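PDB 1H12: endo-1,4-beta-xylanase, which hydrolyses internal beta-1,4 linkages of xylan as a cold-adapted family 8 glycoside hydrolase, and may also act on beta-1,4-glucans. Local coordinates for residues Ala282-Val285 and Ile286-Val289; Leu310-Leu313 and Ser314-Thr318; Gly338-Glu342 and Gly343-Ala347; Arg379-Asn382 and Gly383-Met387. All coordinates share one frame; numbering follows the deposited sequence. Where two conformers were deposited one is given.

Contact 1. Residues Ala282-Val285 and Ile286-Val289; sequences AWRV and IMNV
The flat carboxamide of N288 lies over the carbonyl oxygen of R284, one helical turn back. R284 O sits squarely above one face of the amide, 3.2 Å from N288 CG. N288 CG is turned anti to its own carbonyl carbon (chi1 -65°), which folds the amide back along the helix. Its ND2 bonds elsewhere, to the backbone oxygen of S202. The indole of W283 points off the helix. One of its faces meets the ring of Y381, the planes about 20° apart. The backbone N of Q344 approaches the opposite face, at the CZ3 rim. The NE1 edge bonds to Q327 O. The guanidinium of R284 is gripped by salt bridges to D144 and E78 and by Y381 OH.

Alongside R284, M287 runs in the same direction. Its CE is 3.7 Å from R284 CB in one of two modelled conformers, so this contact is tentative. Ordinary helical bonds join the turn: N288 N to R284 O at 2.9 Å, and V289 N to V285 O at 2.9 Å. At the start of helix 283-296 a water bridges A282 O, at 2.7 Å, and I286 N, at 3.0 Å. The water serves an amide near the helix start.

All these residues are buried. The guanidinium of R284 and the amide nitrogen of N288 therefore depend on partners inside the protein, acidic ones for the arginine and a backbone oxygen for the asparagine.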
# COMPACT_ATOMS: atom_id res chain seq x y z
N ALA A 282 -8.99 -4.35 0.80
CA ALA A 282 -8.85 -5.12 2.02
C ALA A 282 -7.71 -6.08 1.99
O ALA A 282 -7.14 -6.40 3.05
CB ALA A 282 -10.15 -5.80 2.38
N TRP A 283 -7.31 -6.57 0.82
CA TRP A 283 -6.15 -7.43 0.70
C TRP A 283 -4.95 -6.86 1.45
O TRP A 283 -4.14 -7.62 1.98
CB TRP A 283 -5.68 -7.63 -0.73
CG TRP A 283 -6.57 -8.35 -1.70
CD1 TRP A 283 -7.79 -8.94 -1.49
CD2 TRP A 283 -6.28 -8.52 -3.08
NE1 TRP A 283 -8.24 -9.46 -2.66
CE2 TRP A 283 -7.34 -9.20 -3.66
CE3 TRP A 283 -5.19 -8.15 -3.90
CZ2 TRP A 283 -7.34 -9.49 -5.00
CZ3 TRP A 283 -5.19 -8.45 -5.20
CH2 TRP A 283 -6.27 -9.10 -5.76
N ARG A 284 -4.79 -5.54 1.37
CA ARG A 284 -3.59 -4.92 1.88
C ARG A 284 -3.55 -4.80 3.39
O ARG A 284 -2.49 -4.49 3.93
CB ARG A 284 -3.42 -3.50 1.25
CG ARG A 284 -3.31 -3.52 -0.26
CD ARG A 284 -2.84 -2.21 -0.84
NE ARG A 284 -3.67 -1.03 -0.61
CZ ARG A 284 -4.69 -0.67 -1.36
NH1 ARG A 284 -5.17 -1.47 -2.28
NH2 ARG A 284 -5.21 0.51 -1.22
N VAL A 285 -4.67 -5.00 4.06
CA VAL A 285 -4.70 -4.79 5.50
C VAL A 285 -3.71 -5.69 6.22
O VAL A 285 -2.89 -5.19 6.99
CB VAL A 285 -6.10 -4.92 6.07
CG1 VAL A 285 -6.08 -4.75 7.57
CG2 VAL A 285 -7.07 -3.92 5.44
N ILE A 286 -3.76 -7.00 6.01
CA ILE A 286 -2.82 -7.84 6.75
C ILE A 286 -1.37 -7.67 6.26
O ILE A 286 -0.44 -7.89 7.03
CB ILE A 286 -3.24 -9.29 6.90
CG1 ILE A 286 -3.28 -10.07 5.56
CG2 ILE A 286 -4.55 -9.37 7.68
CD1 ILE A 286 -3.51 -11.57 5.74
N MET A 287 -1.18 -7.22 5.02
CA MET A 287 0.14 -6.79 4.57
C MET A 287 0.64 -5.63 5.47
O MET A 287 1.79 -5.66 5.92
CB MET A 287 0.07 -6.35 3.12
CG MET A 287 1.33 -5.92 2.50
SD MET A 287 1.09 -5.34 0.84
CE MET A 287 0.24 -3.99 0.82
N ASN A 288 -0.22 -4.65 5.69
CA ASN A 288 0.12 -3.52 6.53
C ASN A 288 0.38 -3.94 7.97
O ASN A 288 1.24 -3.37 8.64
CB ASN A 288 -0.98 -2.48 6.50
CG ASN A 288 -1.19 -1.84 5.16
OD1 ASN A 288 -0.28 -1.80 4.31
ND2 ASN A 288 -2.38 -1.28 4.97
N VAL A 289 -0.38 -4.91 8.47
CA VAL A 289 -0.16 -5.44 9.83
C VAL A 289 1.24 -6.10 9.90
O VAL A 289 1.96 -5.89 10.87
CB VAL A 289 -1.29 -6.38 10.24
CG1 VAL A 289 -1.00 -7.04 11.57
CG2 VAL A 289 -2.61 -5.64 10.32
O HOH W 1 -6.04 -8.34 4.64

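Contact 2. Residues Leu310-Leu313 and Ser314-Thr318; sequences LGFL and SYAKT
L313 and S314 give up the most surface here, followed by F312, and for the first two the backbone does most of the work. S314 N bonds to L310 O at 2.9 Å, with an N-H...O angle of 166°. L313 O accepts from K317 N, also at 2.9 Å. The L313 side chain packs instead on Y325 and on N348 of helix 342-351.

F312 makes the side-chain contact. With CG anti to the backbone N (chi1 174°), its ring leans along the helix towards A316. CE2 of F312 comes within 3.8 Å of A316 CB, and the methyl approaches the ring obliquely. The same pair is joined through the backbone, A316 N to F312 O at 2.7 Å, the donor nearly along the C=O axis. Beyond the helix the F312 ring meets Y329 edge-to-face.

In the last turn of helix 300-318, T318 OG1 donates to Y315 O at 2.7 Å. K317 stretches out fully and forms a salt bridge with E367.

This is the amphipathic pattern of a surface helix. L310, L313 and A316 are buried, while Y315 and T318 are exposed. Hydrophobic packing therefore holds the inner side, and polar groups occupy the outer one.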
# COMPACT_ATOMS: atom_id res chain seq x y z
N LEU A 310 -5.33 -15.47 7.88
CA LEU A 310 -4.72 -16.54 7.09
C LEU A 310 -5.41 -17.87 7.36
O LEU A 310 -5.60 -18.68 6.45
CB LEU A 310 -3.21 -16.63 7.35
CG LEU A 310 -2.40 -15.41 6.92
CD1 LEU A 310 -0.94 -15.67 7.26
CD2 LEU A 310 -2.51 -15.12 5.48
N GLY A 311 -5.79 -18.10 8.61
CA GLY A 311 -6.54 -19.30 8.93
C GLY A 311 -7.84 -19.37 8.18
O GLY A 311 -8.23 -20.45 7.68
N PHE A 312 -8.57 -18.27 8.10
CA PHE A 312 -9.80 -18.26 7.33
C PHE A 312 -9.53 -18.56 5.86
O PHE A 312 -10.22 -19.35 5.23
CB PHE A 312 -10.57 -16.94 7.43
CG PHE A 312 -11.74 -16.94 6.50
CD1 PHE A 312 -12.91 -17.58 6.86
CD2 PHE A 312 -11.63 -16.42 5.22
CE1 PHE A 312 -13.98 -17.68 5.91
CE2 PHE A 312 -12.66 -16.52 4.32
CZ PHE A 312 -13.83 -17.16 4.66
N LEU A 313 -8.50 -17.92 5.28
CA LEU A 313 -8.24 -18.15 3.87
C LEU A 313 -7.89 -19.62 3.60
O LEU A 313 -8.31 -20.20 2.59
CB LEU A 313 -7.18 -17.20 3.37
CG LEU A 313 -7.63 -15.71 3.36
CD1 LEU A 313 -6.40 -14.86 2.95
CD2 LEU A 313 -8.74 -15.46 2.36
N SER A 314 -7.10 -20.20 4.49
CA SER A 314 -6.81 -21.65 4.30
C SER A 314 -8.07 -22.48 4.38
O SER A 314 -8.23 -23.43 3.57
CB SER A 314 -5.84 -21.98 5.45
OG SER A 314 -5.20 -23.21 5.28
N TYR A 315 -8.90 -22.20 5.36
CA TYR A 315 -10.18 -22.90 5.45
C TYR A 315 -11.05 -22.68 4.20
O TYR A 315 -11.65 -23.63 3.69
CB TYR A 315 -10.87 -22.35 6.71
CG TYR A 315 -12.17 -23.00 7.05
CD1 TYR A 315 -12.21 -24.27 7.60
CD2 TYR A 315 -13.38 -22.34 6.84
CE1 TYR A 315 -13.38 -24.86 7.92
CE2 TYR A 315 -14.60 -22.99 7.16
CZ TYR A 315 -14.55 -24.24 7.71
OH TYR A 315 -15.71 -24.90 8.08
N ALA A 316 -11.09 -21.47 3.71
CA ALA A 316 -11.90 -21.15 2.56
C ALA A 316 -11.41 -21.91 1.33
O ALA A 316 -12.23 -22.34 0.50
CB ALA A 316 -11.88 -19.65 2.31
N LYS A 317 -10.10 -22.07 1.19
CA LYS A 317 -9.54 -22.86 0.11
C LYS A 317 -9.99 -24.32 0.19
O LYS A 317 -10.30 -24.94 -0.86
CB LYS A 317 -8.01 -22.76 0.16
CG LYS A 317 -7.28 -23.62 -0.84
CD LYS A 317 -5.78 -23.34 -0.79
CE LYS A 317 -4.99 -24.29 -1.61
NZ LYS A 317 -3.56 -23.92 -1.55
N THR A 318 -10.06 -24.88 1.40
CA THR A 318 -10.52 -26.27 1.52
C THR A 318 -11.98 -26.43 1.13
O THR A 318 -12.40 -27.53 0.81
CB THR A 318 -10.31 -26.86 2.92
OG1 THR A 318 -11.21 -26.31 3.87
CG2 THR A 318 -8.86 -26.75 3.38

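Contact 3. Residues Gly338-Glu342 and Gly343-Ala347; sequences GCAGE and GQKAA
Backbone bonds link G341 and E342 to the first turn of helix 342-351. G341 is the N-cap residue. Its oxygen takes K345 N at 3.1 Å, almost straight at 171° and in the carbonyl plane. E342 O takes A346 N at 2.8 Å, more bent at 148°.

Van der Waals contact joins A340 and Q344. The glutamine leaves the helix extended, CG anti to the backbone N (chi1 -169°), and this brings OE1 to 3.1 Å from A340 CB, a close approach. Its NE2 faces elsewhere and donates to E326 O and Y278 OH. With alanine in place of Q344, both of those acceptors would probably lose this donor and a gap would open beside the A340 methyl. K345 lays its chain along the cap, with CG 3.4 Å from G341 O.

One water bridges the ends, 2.9 Å from A340 O and 2.8 Å from K345 NZ. A covalent link fixes the loop further back, where C339 forms a disulfide with C324.

G341 and E342 both touch the bound xylose. The sugar therefore lies at the N-terminal end of a helix, where the partial positive charge of the dipole could polarise nearby oxygens. The disulfide and the cap bonds are consistent with a well-fixed loop on this side of the pocket.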
# COMPACT_ATOMS: atom_id res chain seq x y z
N GLY A 338 -13.03 -14.85 -8.61
CA GLY A 338 -11.80 -15.43 -9.06
C GLY A 338 -10.89 -15.92 -7.96
O GLY A 338 -10.89 -15.37 -6.84
N CYS A 339 -10.11 -16.92 -8.28
CA CYS A 339 -9.05 -17.36 -7.43
C CYS A 339 -8.07 -16.24 -7.15
O CYS A 339 -7.81 -15.39 -7.99
CB CYS A 339 -8.28 -18.55 -8.01
SG CYS A 339 -9.21 -20.11 -8.04
N ALA A 340 -7.45 -16.27 -5.97
CA ALA A 340 -6.43 -15.30 -5.62
C ALA A 340 -5.40 -15.17 -6.71
O ALA A 340 -4.81 -16.13 -7.15
CB ALA A 340 -5.73 -15.72 -4.37
N GLY A 341 -5.10 -13.95 -7.04
CA GLY A 341 -3.97 -13.69 -7.94
C GLY A 341 -2.69 -13.36 -7.21
O GLY A 341 -2.57 -13.52 -6.00
N GLU A 342 -1.73 -12.91 -7.97
CA GLU A 342 -0.42 -12.74 -7.44
C GLU A 342 -0.36 -11.67 -6.37
O GLU A 342 0.40 -11.78 -5.41
CB GLU A 342 0.61 -12.43 -8.52
CG GLU A 342 0.70 -13.46 -9.66
CD GLU A 342 -0.15 -13.17 -10.83
OE1 GLU A 342 -1.11 -12.38 -10.72
OE2 GLU A 342 0.15 -13.73 -11.91
N GLY A 343 -1.13 -10.59 -6.55
CA GLY A 343 -1.07 -9.49 -5.60
C GLY A 343 -1.62 -9.87 -4.23
O GLY A 343 -1.11 -9.44 -3.20
N GLN A 344 -2.68 -10.67 -4.24
CA GLN A 344 -3.27 -11.13 -3.00
C GLN A 344 -2.32 -12.07 -2.29
O GLN A 344 -2.11 -12.00 -1.06
CB GLN A 344 -4.63 -11.75 -3.28
CG GLN A 344 -5.46 -12.03 -2.07
CD GLN A 344 -6.76 -12.70 -2.37
OE1 GLN A 344 -7.05 -12.99 -3.54
NE2 GLN A 344 -7.56 -12.97 -1.32
N LYS A 345 -1.72 -13.00 -3.06
CA LYS A 345 -0.74 -13.89 -2.49
C LYS A 345 0.48 -13.12 -1.95
O LYS A 345 1.04 -13.49 -0.92
CB LYS A 345 -0.31 -14.91 -3.53
CG LYS A 345 -1.38 -15.88 -3.90
CD LYS A 345 -0.99 -16.87 -4.98
CE LYS A 345 -2.03 -17.98 -5.17
NZ LYS A 345 -1.71 -18.81 -6.38
N ALA A 346 0.86 -12.06 -2.63
CA ALA A 346 1.96 -11.20 -2.20
C ALA A 346 1.63 -10.49 -0.86
O ALA A 346 2.44 -10.49 0.06
CB ALA A 346 2.24 -10.16 -3.31
N ALA A 347 0.44 -9.92 -0.77
CA ALA A 347 -0.00 -9.28 0.45
C ALA A 347 0.04 -10.26 1.61
O ALA A 347 0.49 -9.94 2.70
CB ALA A 347 -1.39 -8.71 0.27
O HOH W 2 -2.28 -16.94 -8.35

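Contact 4. Residues Arg379-Asn382 and Gly383-Met387; sequences RYYN and GSLYM. With XYP (beta-D-xylopyranose), chain B.
Y381 reaches along the helix to L385, one turn on. From CB its CG is set anti to the backbone N (chi1 -174°), which carries the ring over towards the leucine. CE1 of Y381 lies 3.8 Å from L385 CG. Further out, CZ is 3.5 Å from L385 CD1. This methyl stands over one face of the ring, 3.8 Å from the centroid and displaced towards the rim, a CH-pi contact. The hydroxyl at the tip is also beside CD1, with Y381 OH 3.6 Å away, and is hydrogen-bonded to F280 O. A leucine in place of Y381 would probably leave F280 O short of a partner and lose the ring face beneath the L385 methyl.

Helix 379-392 is one of the helices of the (alpha/alpha)6 barrel expected for family 8. N382 near its start belongs to the xylose pocket; Q327 NE2 hydrogen-bonds the sugar.

G383 meets R379 O closely, its N at 2.7 Å and well above the carbonyl plane. Having no side chain, the glycine lets that oxygen come this near. Y380 O accepts twice from S384, from N at 3.0 Å and from OG at 2.8 Å.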
# COMPACT_ATOMS: atom_id res chain seq x y z
N ARG A 379 -2.03 -7.06 -14.58
CA ARG A 379 -0.79 -6.91 -13.90
C ARG A 379 -0.63 -5.63 -13.10
O ARG A 379 0.30 -5.53 -12.30
CB ARG A 379 0.40 -7.09 -14.84
CG ARG A 379 0.61 -5.96 -15.82
CD ARG A 379 1.80 -6.24 -16.68
NE ARG A 379 2.18 -5.21 -17.62
CZ ARG A 379 1.73 -5.11 -18.84
NH1 ARG A 379 0.72 -5.92 -19.27
NH2 ARG A 379 2.27 -4.24 -19.65
N TYR A 380 -1.46 -4.60 -13.30
CA TYR A 380 -1.27 -3.38 -12.50
C TYR A 380 -1.36 -3.66 -11.04
O TYR A 380 -0.48 -3.35 -10.27
CB TYR A 380 -2.27 -2.30 -12.92
CG TYR A 380 -2.40 -1.21 -11.85
CD1 TYR A 380 -1.47 -0.23 -11.70
CD2 TYR A 380 -3.50 -1.21 -11.01
CE1 TYR A 380 -1.59 0.73 -10.71
CE2 TYR A 380 -3.64 -0.24 -10.00
CZ TYR A 380 -2.65 0.72 -9.85
OH TYR A 380 -2.74 1.68 -8.86
N TYR A 381 -2.47 -4.21 -10.59
CA TYR A 381 -2.62 -4.30 -9.15
C TYR A 381 -1.82 -5.50 -8.64
O TYR A 381 -1.06 -5.37 -7.61
CB TYR A 381 -4.03 -4.29 -8.70
CG TYR A 381 -4.27 -4.24 -7.19
CD1 TYR A 381 -3.65 -3.34 -6.38
CD2 TYR A 381 -5.13 -5.12 -6.55
CE1 TYR A 381 -3.82 -3.35 -5.02
CE2 TYR A 381 -5.40 -5.06 -5.26
CZ TYR A 381 -4.69 -4.17 -4.44
OH TYR A 381 -4.83 -4.14 -3.06
N ASN A 382 -1.88 -6.63 -9.37
CA ASN A 382 -1.07 -7.79 -9.00
C ASN A 382 0.42 -7.49 -8.99
O ASN A 382 1.12 -7.87 -8.06
CB ASN A 382 -1.38 -8.97 -9.90
CG ASN A 382 -2.77 -9.56 -9.63
OD1 ASN A 382 -3.55 -9.80 -10.62
ND2 ASN A 382 -3.08 -9.83 -8.45
N GLY A 383 0.91 -6.83 -10.02
CA GLY A 383 2.30 -6.54 -10.17
C GLY A 383 2.80 -5.47 -9.21
O GLY A 383 3.93 -5.55 -8.73
N SER A 384 1.97 -4.47 -8.90
CA SER A 384 2.38 -3.46 -7.96
C SER A 384 2.58 -4.07 -6.57
O SER A 384 3.55 -3.77 -5.87
CB SER A 384 1.35 -2.36 -7.89
OG SER A 384 1.28 -1.57 -9.06
N LEU A 385 1.63 -4.90 -6.14
CA LEU A 385 1.77 -5.57 -4.85
C LEU A 385 2.89 -6.57 -4.85
O LEU A 385 3.57 -6.73 -3.83
CB LEU A 385 0.47 -6.24 -4.44
CG LEU A 385 -0.65 -5.29 -4.05
CD1 LEU A 385 -1.92 -6.10 -3.68
CD2 LEU A 385 -0.28 -4.39 -2.94
N TYR A 386 3.09 -7.28 -5.96
CA TYR A 386 4.18 -8.23 -6.07
C TYR A 386 5.53 -7.54 -5.83
O TYR A 386 6.38 -8.03 -5.09
CB TYR A 386 4.11 -8.88 -7.46
CG TYR A 386 5.14 -9.98 -7.68
CD1 TYR A 386 6.37 -9.71 -8.21
CD2 TYR A 386 4.88 -11.30 -7.34
CE1 TYR A 386 7.33 -10.68 -8.42
CE2 TYR A 386 5.83 -12.28 -7.53
CZ TYR A 386 7.06 -11.97 -8.06
OH TYR A 386 8.01 -12.93 -8.28
N MET A 387 5.71 -6.37 -6.43
CA MET A 387 6.94 -5.58 -6.24
C MET A 387 7.12 -5.19 -4.79
O MET A 387 8.19 -5.40 -4.21
CB MET A 387 6.88 -4.34 -7.15
CG MET A 387 8.07 -3.42 -7.04
SD MET A 387 9.58 -3.98 -7.84
CE MET A 387 10.54 -4.72 -6.49
O1 XYP B . -4.12 -13.19 -13.97
C1 XYP B . -5.37 -13.08 -13.26
C2 XYP B . -5.16 -12.33 -12.05
C3 XYP B . -6.38 -12.10 -11.24
C4 XYP B . -7.58 -11.80 -12.15
C5 XYP B . -7.64 -12.75 -13.34
O2 XYP B . -4.12 -12.84 -11.21
O3 XYP B . -6.16 -11.11 -10.24
O4 XYP B . -8.79 -11.75 -11.46
O5 XYP B . -6.38 -12.72 -14.02

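How the contacts relate
Contacts 1, 3 and 4 touch one another; contact 2 joins them only through contact 1. Contact 1 touches contact 3 where W283 CZ3 stands 3.5 Å from Q344 N, and contact 4 where W283 CE3 is 3.4 Å from Y381 CE2. It touches contact 2 through I286 CD1 and L310 CD2, 3.7 Å apart. Contacts 3 and 4 have centres about 9 Å apart and meet where G343 O lies 3.5 Å from L385 CD1. Contacts 2 and 4 are about 12 Å apart at their nearest atoms. The xylose pocket draws G341 and E342 from contact 3 and N382 from contact 4. The side chain of W283 is about 5 Å from the sugar, that of L313 about 14 Å.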